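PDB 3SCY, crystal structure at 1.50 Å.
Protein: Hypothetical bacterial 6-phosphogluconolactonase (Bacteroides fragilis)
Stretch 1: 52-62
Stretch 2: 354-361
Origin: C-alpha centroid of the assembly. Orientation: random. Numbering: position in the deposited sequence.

Stretch 1, residues 52-62: PSYLIPSADGK
Stretch 2 354-361: PVCLKFVD

The two stretches lie almost 300 residues apart in one chain, yet they run side by side in the same direction. Strand 55-57 and strand 354-360 make an angle of only 5°, but their axes come no closer than 7.4 Å, and no backbone-to-backbone hydrogen bond joins them: side chains fill the gap. The register places Ser53 CA 5.8 Å from Val355 CA, Tyr54 CA 5.4 Å from Cys356 CA, Ile56 CA 6.8 Å from Lys358 CA, and Gly61 CA 6.0 Å from Val360 CA. Stretch 1 is extended from Tyr54 (phi/psi -147/141) through Pro57 (-85/157). In stretch 2, Val355 (-139/3) departs from the otherwise extended path, and from Cys356 onward the alternation of a strand sends Cys356, Lys358 and Val360 toward stretch 1 while Leu357 and Phe359 point away.

Sulfur chemistry dominates the first part of the contact. Cys356, with chi1 t, places SG 3.8 Å from the centroid of the Tyr54 ring (CG, CD1, CD2, CE1, CE2, CZ) and 13° off the ring normal, so the polarizable sulfur sits over one aromatic face. The same SG accepts a long hydrogen bond from Leu55 N at 3.6 Å, with an N-H...S angle of 155°. Cysteine thus offers both a compact, largely apolar surface and a soft acceptor for a buried amide.

Tyr54 starts away from stretch 2, but its side chain, with chi1 -148° and chi2 84°, brings its end back. Lys358 meets it with chi angles m, m, t, t, and Lys358 NZ donates a 3.0 Å hydrogen bond to Tyr54 OH. Lysine suits this site because its long aliphatic portion can cover neighbouring atoms while its ammonium reaches the phenol. Thus Lys358 CG lies 3.3 Å from Leu55 O and 3.8 Å from Leu55 CD1; Leu55 adopts chi1 p, chi2 p. Leu55 O is buried here without a polar partner.

Water links the backbones near the start: one molecule donates to Ser53 O at 2.8 Å and to Val355 O at 2.7 Å, although atoms elsewhere also compete for its protons. Beside it, Val355 (chi1 m) brings CG2 to 3.5 Å from Ser53 O.

Apolar packing closes the other end. Pro57 CB approaches Val360 CG2 at 3.6 Å; the rigid proline ring, C-gamma endo, meets the branched valine, whose chi1 is t. Beyond Pro57, a type I turn spans Ser58 to Gly61, with Gly61 N donating to Ser58 O at 3.0 Å. Ser58 (chi1 p) donates from OG to Asp60 OD1 at 2.7 Å, and Lys62 N donates to Asp60 OD1 at 3.0 Å, so the carboxylate (chi1 p, chi2 6°) ties the turn together. Glycine fits at Gly61 twice over: its phi/psi of 69/15 favours glycine, and an ideal CB would clash 2.9 Å from Val360 CG1, whereas Gly61 CA rests 4.0 Å from that methyl.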

# COMPACT_ATOMS: atom_id res chain seq x y z
N PRO A 52 3.07 13.02 -3.58
CA PRO A 52 3.26 11.62 -4.01
C PRO A 52 3.05 10.68 -2.80
O PRO A 52 4.00 10.10 -2.26
CB PRO A 52 4.70 11.62 -4.52
CG PRO A 52 5.40 12.61 -3.63
CD PRO A 52 4.37 13.67 -3.28
N SER A 53 1.78 10.61 -2.32
CA SER A 53 1.50 9.89 -1.07
C SER A 53 1.56 8.36 -1.18
O SER A 53 1.58 7.67 -0.16
CB SER A 53 0.17 10.32 -0.50
OG SER A 53 -0.85 9.89 -1.38
N TYR A 54 1.57 7.86 -2.40
CA TYR A 54 1.72 6.44 -2.65
C TYR A 54 2.47 6.30 -3.95
O TYR A 54 2.24 7.06 -4.89
CB TYR A 54 0.36 5.68 -2.69
CG TYR A 54 0.51 4.26 -2.18
CD1 TYR A 54 0.45 3.98 -0.82
CD2 TYR A 54 0.83 3.22 -3.05
CE1 TYR A 54 0.73 2.71 -0.32
CE2 TYR A 54 1.10 1.93 -2.56
CZ TYR A 54 1.04 1.69 -1.20
OH TYR A 54 1.31 0.44 -0.66
N LEU A 55 3.35 5.34 -4.00
CA LEU A 55 4.13 5.08 -5.19
C LEU A 55 4.50 3.61 -5.25
O LEU A 55 4.48 2.89 -4.24
CB LEU A 55 5.40 5.97 -5.23
CG LEU A 55 6.30 6.00 -3.99
CD1 LEU A 55 7.19 4.79 -3.91
CD2 LEU A 55 7.23 7.20 -4.03
N ILE A 56 4.87 3.19 -6.45
CA ILE A 56 5.29 1.82 -6.68
C ILE A 56 6.37 1.76 -7.70
O ILE A 56 6.33 2.49 -8.69
CB ILE A 56 4.08 0.92 -7.15
CG1 ILE A 56 3.38 1.43 -8.42
CG2 ILE A 56 3.11 0.59 -5.99
CD1 ILE A 56 2.55 0.32 -9.10
N PRO A 57 7.31 0.83 -7.54
CA PRO A 57 8.26 0.58 -8.63
C PRO A 57 7.65 -0.42 -9.62
O PRO A 57 6.78 -1.22 -9.23
CB PRO A 57 9.44 -0.07 -7.92
CG PRO A 57 8.80 -0.81 -6.73
CD PRO A 57 7.52 -0.08 -6.37
N SER A 58 8.11 -0.41 -10.85
CA SER A 58 7.71 -1.47 -11.76
C SER A 58 8.43 -2.75 -11.27
O SER A 58 9.41 -2.68 -10.49
CB SER A 58 8.11 -1.11 -13.19
OG SER A 58 9.52 -0.93 -13.25
N ALA A 59 7.97 -3.93 -11.72
CA ALA A 59 8.56 -5.19 -11.27
C ALA A 59 10.06 -5.31 -11.64
O ALA A 59 10.81 -5.89 -10.86
CB ALA A 59 7.77 -6.35 -11.84
N ASP A 60 10.51 -4.71 -12.75
CA ASP A 60 11.92 -4.75 -13.18
C ASP A 60 12.77 -3.62 -12.51
O ASP A 60 13.97 -3.52 -12.77
CB ASP A 60 12.02 -4.70 -14.71
CG ASP A 60 11.52 -3.44 -15.40
OD1 ASP A 60 11.16 -2.47 -14.70
OD2 ASP A 60 11.52 -3.40 -16.65
N GLY A 61 12.11 -2.77 -11.73
CA GLY A 61 12.72 -1.65 -11.01
C GLY A 61 13.23 -0.51 -11.89
O GLY A 61 14.02 0.32 -11.43
N LYS A 62 12.82 -0.48 -13.16
CA LYS A 62 13.28 0.54 -14.10
C LYS A 62 12.37 1.77 -14.13
O LYS A 62 12.75 2.79 -14.70
CB LYS A 62 13.39 -0.05 -15.52
CG LYS A 62 14.40 -1.20 -15.64
CD LYS A 62 15.85 -0.75 -15.70
CE LYS A 62 16.81 -1.92 -15.79
NZ LYS A 62 16.64 -2.71 -17.04
N PRO A 354 6.52 11.64 5.84
CA PRO A 354 6.65 10.39 5.07
C PRO A 354 5.40 9.56 5.21
O PRO A 354 4.90 9.39 6.35
CB PRO A 354 7.86 9.70 5.69
CG PRO A 354 7.85 10.16 7.15
CD PRO A 354 7.36 11.61 7.07
N VAL A 355 4.88 9.04 4.08
CA VAL A 355 3.64 8.25 4.11
C VAL A 355 3.69 7.01 3.20
O VAL A 355 2.68 6.33 3.08
CB VAL A 355 2.39 9.13 3.78
CG1 VAL A 355 2.11 10.16 4.88
CG2 VAL A 355 2.52 9.84 2.42
N CYS A 356 4.82 6.72 2.53
CA CYS A 356 4.87 5.52 1.69
C CYS A 356 6.28 5.06 1.58
O CYS A 356 7.12 5.86 1.20
CB CYS A 356 4.26 5.76 0.32
SG CYS A 356 4.19 4.26 -0.69
N LEU A 357 6.55 3.80 1.91
CA LEU A 357 7.87 3.20 1.82
C LEU A 357 7.83 2.04 0.87
O LEU A 357 6.94 1.19 0.98
CB LEU A 357 8.34 2.70 3.20
CG LEU A 357 8.26 3.70 4.36
CD1 LEU A 357 8.72 3.05 5.66
CD2 LEU A 357 9.10 4.94 4.07
N LYS A 358 8.78 2.00 -0.07
CA LYS A 358 8.91 0.87 -0.98
C LYS A 358 10.35 0.53 -1.20
O LYS A 358 11.20 1.41 -1.08
CB LYS A 358 8.27 1.19 -2.36
CG LYS A 358 6.75 1.37 -2.34
CD LYS A 358 5.98 0.08 -2.10
CE LYS A 358 4.52 0.38 -1.96
NZ LYS A 358 3.71 -0.87 -1.94
N PHE A 359 10.65 -0.75 -1.48
CA PHE A 359 12.02 -1.16 -1.79
C PHE A 359 12.13 -1.64 -3.21
O PHE A 359 11.19 -2.21 -3.75
CB PHE A 359 12.52 -2.30 -0.88
CG PHE A 359 12.71 -1.95 0.58
CD1 PHE A 359 13.56 -0.91 0.96
CD2 PHE A 359 12.09 -2.70 1.59
CE1 PHE A 359 13.74 -0.59 2.30
CE2 PHE A 359 12.29 -2.39 2.93
CZ PHE A 359 13.13 -1.35 3.28
N VAL A 360 13.32 -1.44 -3.79
CA VAL A 360 13.79 -1.96 -5.08
C VAL A 360 15.10 -2.69 -4.69
O VAL A 360 15.97 -2.09 -4.03
CB VAL A 360 13.98 -0.86 -6.14
CG1 VAL A 360 14.46 -1.44 -7.47
CG2 VAL A 360 12.71 -0.05 -6.32
N ASP A 361 15.17 -4.01 -4.96
CA ASP A 361 16.29 -4.89 -4.58
C ASP A 361 17.61 -4.47 -5.24
O ASP A 361 17.60 -4.20 -6.47
CB ASP A 361 15.98 -6.36 -4.93
OXT ASP A 361 18.65 -4.44 -4.54
O HOH W 1 0.19 6.70 2.08